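PDB 3EYP: putative alpha-L-fucosidase from Bacteroides thetaiotaomicron, which probably hydrolyses alpha-L-fucosidic linkages as a lipoprotein glycosidase of glycosyl hydrolase family 29. Local coordinates for residues A[82-87]-A[147-152]; A[105-110]-A[155-160]; A[326-331]-A[449-454]. One frame throughout, in Å; residues are numbered along the deposited sequence.

Interaction 1. Residues A[82-87]-A[147-152]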
# COMPACT_ATOMS: atom_id res chain seq x y z
N CYS A 82 -13.39 -18.47 11.26
CA CYS A 82 -12.63 -18.83 10.06
C CYS A 82 -13.49 -19.03 8.80
O CYS A 82 -14.53 -19.67 8.82
CB CYS A 82 -11.75 -20.08 10.34
SG CYS A 82 -10.53 -19.87 11.65
N LEU A 83 -13.06 -18.36 7.73
CA LEU A 83 -13.78 -18.28 6.47
C LEU A 83 -13.56 -19.52 5.58
O LEU A 83 -14.12 -19.61 4.50
CB LEU A 83 -13.47 -16.98 5.70
CG LEU A 83 -14.08 -15.68 6.24
CD1 LEU A 83 -13.97 -14.56 5.18
CD2 LEU A 83 -15.56 -15.92 6.55
N TRP A 84 -12.75 -20.45 6.08
CA TRP A 84 -12.44 -21.72 5.38
C TRP A 84 -12.68 -22.84 6.42
O TRP A 84 -12.55 -22.58 7.66
CB TRP A 84 -11.00 -21.74 4.76
CG TRP A 84 -9.89 -22.06 5.72
CD1 TRP A 84 -9.20 -23.24 5.83
CD2 TRP A 84 -9.41 -21.22 6.78
NE1 TRP A 84 -8.32 -23.19 6.87
CE2 TRP A 84 -8.44 -21.97 7.49
CE3 TRP A 84 -9.72 -19.92 7.21
CZ2 TRP A 84 -7.74 -21.45 8.56
CZ3 TRP A 84 -9.04 -19.42 8.27
CH2 TRP A 84 -8.06 -20.20 8.95
N PRO A 85 -13.07 -24.05 5.96
CA PRO A 85 -13.33 -25.22 6.84
C PRO A 85 -12.03 -25.85 7.38
O PRO A 85 -11.61 -26.97 6.99
CB PRO A 85 -14.12 -26.19 5.93
CG PRO A 85 -13.68 -25.90 4.55
CD PRO A 85 -13.29 -24.38 4.53
N SER A 86 -11.35 -25.09 8.23
CA SER A 86 -10.12 -25.56 8.88
C SER A 86 -10.35 -26.87 9.61
O SER A 86 -11.41 -27.09 10.18
CB SER A 86 -9.55 -24.52 9.86
OG SER A 86 -8.46 -25.05 10.53
N LYS A 87 -9.34 -27.71 9.58
CA LYS A 87 -9.38 -28.99 10.34
C LYS A 87 -9.16 -28.78 11.79
O LYS A 87 -9.18 -29.74 12.57
CB LYS A 87 -8.35 -29.98 9.80
CG LYS A 87 -8.56 -30.32 8.38
CD LYS A 87 -7.49 -31.30 7.83
CE LYS A 87 -6.04 -30.73 7.88
NZ LYS A 87 -5.81 -29.52 6.96
N ALA A 147 -0.25 -21.95 13.81
CA ALA A 147 0.71 -22.56 12.87
C ALA A 147 0.03 -23.58 11.98
O ALA A 147 0.31 -23.66 10.78
CB ALA A 147 1.93 -23.18 13.60
N HIS A 148 -0.90 -24.32 12.56
CA HIS A 148 -1.63 -25.32 11.80
C HIS A 148 -2.42 -24.65 10.71
O HIS A 148 -2.46 -25.08 9.61
CB HIS A 148 -2.56 -26.18 12.67
CG HIS A 148 -1.84 -27.22 13.47
ND1 HIS A 148 -0.96 -28.12 12.91
CD2 HIS A 148 -1.93 -27.55 14.78
CE1 HIS A 148 -0.49 -28.92 13.85
NE2 HIS A 148 -1.06 -28.60 15.01
N GLN A 149 -3.13 -23.61 11.09
CA GLN A 149 -4.00 -22.87 10.16
C GLN A 149 -3.21 -22.19 9.05
O GLN A 149 -3.61 -22.16 7.89
CB GLN A 149 -4.85 -21.88 10.93
CG GLN A 149 -5.87 -22.56 11.83
CD GLN A 149 -7.10 -21.70 12.14
OE1 GLN A 149 -6.98 -20.51 12.51
NE2 GLN A 149 -8.29 -22.34 12.07
N LEU A 150 -2.07 -21.63 9.47
CA LEU A 150 -1.13 -21.00 8.57
C LEU A 150 -0.69 -22.01 7.53
O LEU A 150 -0.74 -21.77 6.33
CB LEU A 150 0.02 -20.33 9.38
CG LEU A 150 0.84 -19.23 8.73
CD1 LEU A 150 -0.01 -18.18 8.03
CD2 LEU A 150 1.99 -18.70 9.70
N GLY A 151 -0.40 -23.21 7.98
CA GLY A 151 -0.05 -24.29 7.08
C GLY A 151 -1.09 -24.67 6.06
O GLY A 151 -0.78 -24.96 4.89
N GLU A 152 -2.34 -24.67 6.49
CA GLU A 152 -3.42 -24.88 5.57
C GLU A 152 -3.44 -23.77 4.52
O GLU A 152 -3.51 -24.01 3.32
CB GLU A 152 -4.80 -24.98 6.30
CG GLU A 152 -4.91 -26.14 7.29
CD GLU A 152 -6.25 -26.20 7.92
OE1 GLU A 152 -6.68 -25.12 8.34
OE2 GLU A 152 -6.85 -27.30 8.07
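The indole of Trp84 carries CB of Ser86 on one face, 3.2 Å above the plane and toward the rim, while CB of Gln149 and CD of Glu152 lie at its edge. Trp84 NE1 points within its own ring plane to Glu152 OE1 (2.9 Å), reaching that oxygen from above the carboxylate, whose plane stands 74° from the indole. Ser86 OG, anti to its backbone N, gives OE1 a second hydrogen bond, on the syn lone pair, and accepts Gln149 NE2 nearly in the amide plane (3.1 Å). The same nitrogen makes a weak bond to Cys82 SG.

Glu152 OE2 is gripped twice as well: the backbone N of Lys87 takes the syn lone pair in an almost straight bond (171°), and NZ takes the anti one in a 2.7 Å salt bridge, its chain folded back at chi3 and chi4. Four donors thus hold the buried carboxylate, which would favour its ionised form. Through this one carboxylate the irregular loop of one beta-alpha unit (strand 70-76, helix 105-116) is held by the helix of the next, 139-155, in the TIM-barrel domain of the fucosidase family.

Interaction 2. Residues A[105-110]-A[155-160]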
# COMPACT_ATOMS: atom_id res chain seq x y z
N VAL A 105 -15.14 -19.81 1.74
CA VAL A 105 -15.02 -18.47 1.19
C VAL A 105 -13.57 -18.20 0.72
O VAL A 105 -13.37 -17.62 -0.35
CB VAL A 105 -15.51 -17.37 2.16
CG1 VAL A 105 -15.44 -16.06 1.47
CG2 VAL A 105 -16.97 -17.67 2.61
N VAL A 106 -12.61 -18.71 1.45
CA VAL A 106 -11.19 -18.55 1.06
C VAL A 106 -10.97 -19.20 -0.34
O VAL A 106 -10.42 -18.59 -1.23
CB VAL A 106 -10.17 -19.04 2.10
CG1 VAL A 106 -8.76 -18.77 1.61
CG2 VAL A 106 -10.31 -18.25 3.48
N ARG A 107 -11.51 -20.38 -0.52
CA ARG A 107 -11.50 -21.09 -1.81
C ARG A 107 -12.06 -20.20 -2.93
O ARG A 107 -11.41 -19.96 -3.91
CB ARG A 107 -12.32 -22.38 -1.76
CG ARG A 107 -12.14 -23.36 -2.95
CD ARG A 107 -10.69 -23.65 -3.33
NE ARG A 107 -10.06 -24.51 -2.32
CZ ARG A 107 -8.76 -24.66 -2.14
NH1 ARG A 107 -7.90 -24.04 -2.92
NH2 ARG A 107 -8.30 -25.45 -1.18
N GLU A 108 -13.30 -19.78 -2.79
CA GLU A 108 -13.97 -18.88 -3.76
C GLU A 108 -13.11 -17.65 -4.11
O GLU A 108 -12.96 -17.24 -5.26
CB GLU A 108 -15.35 -18.46 -3.23
CG GLU A 108 -16.23 -19.72 -2.99
CD GLU A 108 -17.73 -19.51 -3.03
OE1 GLU A 108 -18.22 -18.52 -3.61
OE2 GLU A 108 -18.43 -20.43 -2.53
N PHE A 109 -12.61 -17.04 -3.05
CA PHE A 109 -11.72 -15.89 -3.14
C PHE A 109 -10.49 -16.14 -4.00
O PHE A 109 -10.27 -15.45 -5.01
CB PHE A 109 -11.34 -15.38 -1.73
CG PHE A 109 -10.30 -14.29 -1.74
CD1 PHE A 109 -10.60 -12.99 -2.20
CD2 PHE A 109 -9.03 -14.54 -1.28
CE1 PHE A 109 -9.62 -12.01 -2.22
CE2 PHE A 109 -8.08 -13.58 -1.30
CZ PHE A 109 -8.38 -12.30 -1.78
N VAL A 110 -9.67 -17.10 -3.59
CA VAL A 110 -8.45 -17.42 -4.35
C VAL A 110 -8.76 -17.95 -5.74
O VAL A 110 -7.96 -17.74 -6.66
CB VAL A 110 -7.42 -18.40 -3.68
CG1 VAL A 110 -6.92 -17.86 -2.34
CG2 VAL A 110 -7.98 -19.78 -3.54
N SER A 155 -0.45 -23.56 2.07
CA SER A 155 -0.24 -24.80 1.34
C SER A 155 -1.29 -25.11 0.30
O SER A 155 -0.99 -25.67 -0.75
CB SER A 155 -0.14 -26.00 2.30
OG SER A 155 0.94 -25.91 3.22
N ASP A 156 -2.55 -24.87 0.61
CA ASP A 156 -3.62 -25.52 -0.15
C ASP A 156 -4.46 -24.55 -0.98
O ASP A 156 -5.45 -24.93 -1.58
CB ASP A 156 -4.57 -26.33 0.76
CG ASP A 156 -3.84 -27.43 1.57
OD1 ASP A 156 -2.90 -28.07 1.05
OD2 ASP A 156 -4.22 -27.64 2.76
N TYR A 157 -4.05 -23.29 -0.96
CA TYR A 157 -4.86 -22.22 -1.54
C TYR A 157 -4.18 -21.38 -2.60
O TYR A 157 -4.50 -20.22 -2.84
CB TYR A 157 -5.41 -21.34 -0.37
CG TYR A 157 -6.51 -22.04 0.38
CD1 TYR A 157 -7.82 -21.90 0.01
CD2 TYR A 157 -6.21 -22.91 1.44
CE1 TYR A 157 -8.83 -22.57 0.67
CE2 TYR A 157 -7.20 -23.53 2.11
CZ TYR A 157 -8.51 -23.37 1.73
OH TYR A 157 -9.52 -24.05 2.40
N GLY A 158 -3.19 -21.99 -3.24
CA GLY A 158 -2.49 -21.34 -4.35
C GLY A 158 -1.42 -20.35 -3.91
O GLY A 158 -0.98 -20.37 -2.82
N LYS A 159 -0.96 -19.51 -4.80
CA LYS A 159 0.21 -18.62 -4.49
C LYS A 159 -0.32 -17.47 -3.66
O LYS A 159 -1.35 -16.89 -3.99
CB LYS A 159 0.88 -18.02 -5.74
CG LYS A 159 2.16 -17.25 -5.37
CD LYS A 159 3.03 -16.89 -6.58
CE LYS A 159 4.38 -16.43 -6.11
NZ LYS A 159 5.30 -16.20 -7.20
N ILE A 160 0.38 -17.19 -2.59
CA ILE A 160 -0.02 -16.14 -1.64
C ILE A 160 1.06 -15.03 -1.67
O ILE A 160 2.26 -15.30 -1.46
CB ILE A 160 -0.21 -16.72 -0.22
CG1 ILE A 160 -1.22 -17.89 -0.12
CG2 ILE A 160 -0.61 -15.56 0.85
CD1 ILE A 160 -2.64 -17.59 -0.42
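Arg107 lays its guanidinium flat over one face of the Tyr157 ring, the two planes only 5° apart and their centres 3.9 Å from each other. The overlap is displaced: Tyr157 CE1 sits beneath the middle of the guanidinium, whereas Arg107 NH2 lies toward the rim of the phenol ring. With CZ over the ring face, 30° off the normal, this is a cation-pi stack as well as a contact of flat surfaces. The chain gets there with CG anti to the backbone N (chi1 -167°) and then bends at chi2 and chi3, so that it crosses the tyrosine at about a right angle.

What fixes the rotation of the guanidinium is the carbonyl just before the ring. NH1 and NH2 of Arg107 both donate to Asp156 O, each at 2.9 Å, an end-on grip by two nitrogens on one atom that lies in the guanidinium plane. The bond from NH1 follows a lone pair of the carbonyl; the one from NH2 arrives from above its plane. The carboxylate of Asp156 turns away, its OD2 6.1 Å from Arg107 NH2, so any attraction between the charges acts at a distance.

Two valines of the same helix complete the contact. Val106 CG1 packs against Tyr157 CD1 (3.6 Å), and Val110 brings CG2 to the ring edge and CG1 to Tyr157 O (3.4 Å). At the polar end, Tyr157 OH is hydrogen-bonded to Asp104 OD2, while OD1 of that aspartate receives the backbone N of Arg107. Helix 105-116 is thereby joined to the loop between helix 139-155 and strand 162-164, a helix-to-loop contact between successive beta-alpha units on the outside of a TIM-type parallel barrel.

Interaction 3. Residues A[326-331]-A[449-454]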
# COMPACT_ATOMS: atom_id res chain seq x y z
N ASN A 326 2.46 13.72 -19.65
CA ASN A 326 3.54 14.50 -19.05
C ASN A 326 3.76 15.75 -19.93
O ASN A 326 4.25 15.66 -21.06
CB ASN A 326 4.82 13.68 -18.97
CG ASN A 326 5.91 14.39 -18.26
OD1 ASN A 326 5.80 15.58 -17.93
ND2 ASN A 326 6.99 13.67 -18.03
N LEU A 327 3.35 16.89 -19.38
CA LEU A 327 3.37 18.17 -20.09
C LEU A 327 4.79 18.63 -20.38
O LEU A 327 5.01 19.57 -21.16
CB LEU A 327 2.63 19.25 -19.31
CG LEU A 327 1.13 18.93 -19.20
CD1 LEU A 327 0.40 20.02 -18.43
CD2 LEU A 327 0.51 18.68 -20.61
N LEU A 328 5.75 17.96 -19.78
CA LEU A 328 7.14 18.32 -20.05
C LEU A 328 7.60 17.65 -21.33
O LEU A 328 8.66 17.99 -21.86
CB LEU A 328 8.09 17.91 -18.92
CG LEU A 328 7.89 18.58 -17.58
CD1 LEU A 328 8.94 18.06 -16.60
CD2 LEU A 328 7.91 20.11 -17.71
N ARG A 329 6.85 16.67 -21.83
CA ARG A 329 7.38 15.94 -22.96
C ARG A 329 7.58 16.87 -24.14
O ARG A 329 6.80 17.76 -24.41
CB ARG A 329 6.60 14.68 -23.27
CG ARG A 329 7.28 13.48 -22.52
CD ARG A 329 6.42 12.22 -22.53
NE ARG A 329 6.14 11.82 -23.89
CZ ARG A 329 6.93 11.06 -24.64
NH1 ARG A 329 6.56 10.78 -25.88
NH2 ARG A 329 8.09 10.60 -24.16
N GLY A 330 8.68 16.69 -24.81
CA GLY A 330 8.96 17.50 -25.98
C GLY A 330 9.89 18.63 -25.65
O GLY A 330 10.42 19.29 -26.56
N ALA A 331 10.12 18.80 -24.35
CA ALA A 331 11.00 19.88 -23.84
C ALA A 331 12.43 19.76 -24.34
O ALA A 331 12.90 18.68 -24.72
CB ALA A 331 10.98 19.96 -22.28
N HIS A 449 14.05 8.18 -12.18
CA HIS A 449 13.40 7.46 -13.27
C HIS A 449 12.53 8.41 -14.07
O HIS A 449 12.51 8.40 -15.29
CB HIS A 449 12.50 6.31 -12.76
CG HIS A 449 13.19 5.00 -12.63
ND1 HIS A 449 13.80 4.37 -13.70
CD2 HIS A 449 13.29 4.14 -11.58
CE1 HIS A 449 14.31 3.22 -13.30
NE2 HIS A 449 14.00 3.04 -12.02
N THR A 450 11.82 9.22 -13.33
CA THR A 450 10.71 9.98 -13.86
C THR A 450 10.59 11.33 -13.26
O THR A 450 10.73 11.51 -12.05
CB THR A 450 9.34 9.20 -13.62
OG1 THR A 450 9.46 7.86 -14.12
CG2 THR A 450 8.18 9.93 -14.28
N PHE A 451 10.30 12.29 -14.12
CA PHE A 451 9.87 13.62 -13.68
C PHE A 451 8.83 14.17 -14.64
O PHE A 451 9.00 14.07 -15.84
CB PHE A 451 11.03 14.61 -13.52
CG PHE A 451 10.60 15.98 -13.01
CD1 PHE A 451 10.10 16.14 -11.73
CD2 PHE A 451 10.71 17.11 -13.82
CE1 PHE A 451 9.73 17.36 -11.29
CE2 PHE A 451 10.33 18.35 -13.39
CZ PHE A 451 9.84 18.50 -12.14
N GLY A 452 7.73 14.66 -14.10
CA GLY A 452 6.65 15.18 -14.91
C GLY A 452 5.80 16.22 -14.22
O GLY A 452 5.81 16.39 -13.01
N VAL A 453 5.12 16.99 -15.04
CA VAL A 453 4.08 17.86 -14.55
C VAL A 453 2.83 17.54 -15.35
O VAL A 453 2.85 17.04 -16.51
CB VAL A 453 4.45 19.31 -14.65
CG1 VAL A 453 5.82 19.55 -13.96
CG2 VAL A 453 4.45 19.76 -16.16
N TYR A 454 1.72 17.83 -14.72
CA TYR A 454 0.46 17.31 -15.22
C TYR A 454 -0.70 18.23 -14.87
O TYR A 454 -0.63 19.15 -14.03
CB TYR A 454 0.20 15.91 -14.63
CG TYR A 454 1.40 14.97 -14.65
CD1 TYR A 454 1.59 14.08 -15.70
CD2 TYR A 454 2.34 14.95 -13.62
CE1 TYR A 454 2.69 13.22 -15.78
CE2 TYR A 454 3.46 14.11 -13.67
CZ TYR A 454 3.63 13.24 -14.75
OH TYR A 454 4.69 12.37 -14.83
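Asn326 stretches its amide along the backbone of strand 447-454, with CG anti to its own backbone N (chi1 -175°), and bonds to the strand from both ends of the group. ND2 donates to Phe451 O at 3.0 Å, tilted 20° from the amide plane, while OD1 accepts Val453 N in a longer bond of 3.3 Å. OD1 also takes Leu328 N of its own segment, which makes an Asx turn; both donors approach from above the carbonyl plane. Between the two ends lies Gly452, its CA 3.2 Å from Asn326 OD1. Having no side chain, Gly452 lets the amide of Asn326 lie close against the strand.

On the backbone, Leu327 N meets Val453 O at 2.9 Å in a fairly straight bond lying in the carbonyl plane. The side chains divide around these polar links. Leu328 points toward the strand and splits its branches: CD1 touches Phe451 CD2 at 3.4 Å, the two chains crossing obliquely, while CD2 meets Val453 CG2, the two chains at about a right angle. CG2 of Val453, in the crowded position between the backbone N and the carbonyl carbon, also touches CB of Leu327. Elsewhere Tyr454 brings CE1 to Asn326 CA (3.6 Å), and its ring meets Phe323 edge-to-face.

Beyond the segments, Leu327 and Val453 share Ile376 and Phe378 of strand 375-378, and Phe451 reaches Phe370 and Leu437 in the other sheet. A type I turn, 326-329, with the Asx turn at its first residue, so fastens the chain arriving from helix 306-323 to the last strand of the beta-sandwich, a jelly-roll-like fold characteristic of F5/8 type C (discoidin-like) domains.

Overall arrangement
Interactions 1 and 2 are neighbours in the TIM-type barrel, their centres 11 Å apart and their segments alternating along the chain. Interaction 1 uses helix 139-155 and interaction 2 the 155-160 segment that follows; their partners are a loop and helix 105-116, into which it leads. They touch where Leu83 O meets Val105 N (2.9 Å, a probable hydrogen bond). Interaction 3 stands apart in the C-terminal beta-sandwich, its centre about 49 Å and 41 Å from theirs. All three are largely buried, with exposed residues only at the margins of the first two. Their chemistry differs: a carboxylate network in interaction 1, a cation-pi stack flanked by valines in interaction 2, amide-to-backbone bonding beside apolar packing in interaction 3.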